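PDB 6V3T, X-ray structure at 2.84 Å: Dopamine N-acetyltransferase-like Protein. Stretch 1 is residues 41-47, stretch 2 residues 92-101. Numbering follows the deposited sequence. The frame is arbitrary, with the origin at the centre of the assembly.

Stretch 1 (41-47) ELLEHHD
Stretch 2 (92-101) DNIKYQRIFG

Residues 41-47 are helical throughout, with phi between -47° and -71° and psi between -31° and -61°; His45 N to Glu41 O (3.2 Å) and Asp47 N to Leu43 O (3.1 Å) are backbone hydrogen bonds. In the second stretch, Asp92 (-131/54) and Asn93 (-118/111) are non-helical, Asn93 takes the N-cap position, and a helix runs from Ile94 through Gly101, with hydrogen bonds such as Phe100 N to Tyr96 O (2.9 Å). The helix axes approach to 12.4 Å, their N-to-C directions 39° apart. Register is set by Leu42 CA and Tyr96 CA, 8.7 Å apart.

At this spacing the contacts are made by side chains, and the summed buried area is modest, 248 Å². Buried Tyr96 (chi1 -176°, t; chi2 -80°) contributes most, 66 Å². Its CE2 lies 4.5 Å from both Leu42 CB and Leu43 CD1, while its OH reaches 3.0 Å from NE2 of exposed, polar His46, so one residue offers apolar ring carbon and a polar tip. The CA-to-CB bond of His46 points toward the other stretch, with chi1 -73° (m) and chi2 -102°. One turn beyond Tyr96, Phe100 (chi1 -73°, chi2 -67°) receives Leu43 CG at its ring edge, 4.0 Å from CZ. The CA-to-CB bond of Leu43 (m, chi2 77°) runs sideways, but its end comes nearer; its apolar side chain suits this buried place against both rings. Leu42, chi1 off-well at -19° and chi2 77° (p), places CD2 3.4 Å from ND2 of Asn93 (chi1 175°, t; chi2 -16°).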

# COMPACT_ATOMS: atom_id res chain seq x y z
N GLU A 41 7.57 13.77 -4.21
CA GLU A 41 7.01 13.77 -5.60
C GLU A 41 7.23 12.41 -6.29
O GLU A 41 6.39 12.05 -7.14
CB GLU A 41 7.64 14.88 -6.45
CG GLU A 41 7.43 16.28 -5.90
CD GLU A 41 8.70 16.93 -5.38
OE1 GLU A 41 9.30 17.73 -6.11
OE2 GLU A 41 9.10 16.60 -4.26
N LEU A 42 8.32 11.71 -5.98
CA LEU A 42 8.66 10.35 -6.50
C LEU A 42 7.45 9.43 -6.39
O LEU A 42 6.97 8.91 -7.43
CB LEU A 42 9.83 9.73 -5.73
CG LEU A 42 10.72 10.69 -4.95
CD1 LEU A 42 10.02 11.10 -3.66
CD2 LEU A 42 12.08 10.06 -4.66
N LEU A 43 6.97 9.21 -5.17
CA LEU A 43 5.83 8.29 -4.93
C LEU A 43 4.56 8.94 -5.46
O LEU A 43 3.78 8.23 -6.10
CB LEU A 43 5.67 8.01 -3.44
CG LEU A 43 6.62 6.97 -2.89
CD1 LEU A 43 8.00 7.58 -2.71
CD2 LEU A 43 6.10 6.40 -1.59
N GLU A 44 4.37 10.22 -5.16
CA GLU A 44 3.12 10.98 -5.45
C GLU A 44 2.72 10.72 -6.91
O GLU A 44 1.51 10.70 -7.17
CB GLU A 44 3.30 12.46 -5.11
CG GLU A 44 3.00 12.78 -3.65
CD GLU A 44 3.73 13.95 -3.01
OE1 GLU A 44 3.58 15.09 -3.50
OE2 GLU A 44 4.44 13.74 -2.01
N HIS A 45 3.69 10.49 -7.81
CA HIS A 45 3.43 10.16 -9.24
C HIS A 45 2.77 8.78 -9.37
O HIS A 45 1.76 8.70 -10.11
CB HIS A 45 4.71 10.23 -10.08
CG HIS A 45 4.46 9.87 -11.50
ND1 HIS A 45 3.56 10.57 -12.29
CD2 HIS A 45 4.93 8.85 -12.27
CE1 HIS A 45 3.51 10.03 -13.49
NE2 HIS A 45 4.34 8.97 -13.50
N HIS A 46 3.31 7.74 -8.73
CA HIS A 46 2.70 6.39 -8.71
C HIS A 46 1.25 6.52 -8.27
O HIS A 46 0.36 6.04 -8.98
CB HIS A 46 3.43 5.42 -7.78
CG HIS A 46 4.74 4.97 -8.31
ND1 HIS A 46 4.92 3.74 -8.90
CD2 HIS A 46 5.92 5.60 -8.36
CE1 HIS A 46 6.18 3.62 -9.27
NE2 HIS A 46 6.81 4.75 -8.96
N ASP A 47 1.05 7.20 -7.14
CA ASP A 47 -0.26 7.30 -6.43
C ASP A 47 -1.26 7.96 -7.39
O ASP A 47 -2.43 7.50 -7.43
CB ASP A 47 -0.08 8.04 -5.10
CG ASP A 47 1.04 7.49 -4.23
OD1 ASP A 47 1.78 6.61 -4.73
OD2 ASP A 47 1.18 7.95 -3.08
N ASP A 92 18.06 6.66 -9.54
CA ASP A 92 19.35 6.52 -8.79
C ASP A 92 19.17 7.19 -7.43
O ASP A 92 19.99 8.05 -7.07
CB ASP A 92 20.52 6.98 -9.66
CG ASP A 92 21.51 7.95 -9.03
OD1 ASP A 92 21.58 8.08 -7.83
OD2 ASP A 92 22.20 8.56 -9.76
N ASN A 93 18.13 6.77 -6.69
CA ASN A 93 17.87 7.19 -5.29
C ASN A 93 17.91 5.93 -4.43
O ASN A 93 17.01 5.09 -4.56
CB ASN A 93 16.55 7.95 -5.19
CG ASN A 93 16.17 8.29 -3.77
OD1 ASN A 93 16.70 7.73 -2.81
ND2 ASN A 93 15.22 9.21 -3.62
N ILE A 94 18.93 5.83 -3.58
CA ILE A 94 19.36 4.57 -2.92
C ILE A 94 18.22 4.13 -1.99
O ILE A 94 17.82 2.96 -2.07
CB ILE A 94 20.71 4.75 -2.19
CG1 ILE A 94 21.76 5.43 -3.08
CG2 ILE A 94 21.21 3.41 -1.65
CD1 ILE A 94 21.89 6.94 -2.89
N LYS A 95 17.67 5.06 -1.21
CA LYS A 95 16.53 4.83 -0.28
C LYS A 95 15.38 4.14 -1.02
O LYS A 95 14.86 3.12 -0.51
CB LYS A 95 16.07 6.16 0.32
CG LYS A 95 17.08 6.72 1.32
CD LYS A 95 16.73 8.02 1.97
CE LYS A 95 17.43 8.14 3.30
NZ LYS A 95 17.96 9.48 3.58
N TYR A 96 15.02 4.70 -2.18
CA TYR A 96 13.88 4.26 -3.03
C TYR A 96 14.10 2.81 -3.45
O TYR A 96 13.14 2.03 -3.43
CB TYR A 96 13.73 5.18 -4.24
CG TYR A 96 12.54 4.86 -5.10
CD1 TYR A 96 12.59 3.83 -6.02
CD2 TYR A 96 11.36 5.59 -5.00
CE1 TYR A 96 11.50 3.52 -6.82
CE2 TYR A 96 10.27 5.29 -5.79
CZ TYR A 96 10.34 4.25 -6.70
OH TYR A 96 9.27 3.92 -7.48
N GLN A 97 15.33 2.47 -3.83
CA GLN A 97 15.71 1.10 -4.27
C GLN A 97 15.54 0.13 -3.10
O GLN A 97 15.19 -1.03 -3.34
CB GLN A 97 17.15 1.03 -4.81
CG GLN A 97 17.21 0.96 -6.33
CD GLN A 97 17.40 2.33 -6.94
OE1 GLN A 97 16.45 3.05 -7.25
NE2 GLN A 97 18.65 2.71 -7.11
N ARG A 98 15.79 0.58 -1.87
CA ARG A 98 15.74 -0.28 -0.67
C ARG A 98 14.27 -0.61 -0.40
O ARG A 98 13.94 -1.81 -0.31
CB ARG A 98 16.51 0.40 0.46
CG ARG A 98 17.95 0.70 0.08
CD ARG A 98 18.77 1.33 1.17
NE ARG A 98 20.07 0.70 1.33
CZ ARG A 98 20.92 0.96 2.32
NH1 ARG A 98 22.08 0.32 2.39
NH2 ARG A 98 20.61 1.86 3.24
N ILE A 99 13.41 0.40 -0.41
CA ILE A 99 11.95 0.19 -0.24
C ILE A 99 11.44 -0.70 -1.37
O ILE A 99 11.03 -1.84 -1.10
CB ILE A 99 11.18 1.53 -0.21
CG1 ILE A 99 11.56 2.37 1.01
CG2 ILE A 99 9.69 1.26 -0.28
CD1 ILE A 99 10.72 3.62 1.18
N PHE A 100 11.44 -0.20 -2.59
CA PHE A 100 10.67 -0.80 -3.71
C PHE A 100 11.38 -2.02 -4.28
O PHE A 100 10.71 -2.88 -4.90
CB PHE A 100 10.38 0.27 -4.75
CG PHE A 100 9.33 1.24 -4.29
CD1 PHE A 100 8.03 0.84 -4.10
CD2 PHE A 100 9.64 2.56 -4.04
CE1 PHE A 100 7.06 1.73 -3.68
CE2 PHE A 100 8.66 3.45 -3.63
CZ PHE A 100 7.37 3.03 -3.45
N GLY A 101 12.69 -2.13 -4.08
CA GLY A 101 13.45 -3.34 -4.42
C GLY A 101 12.91 -4.53 -3.66
O GLY A 101 12.63 -5.56 -4.31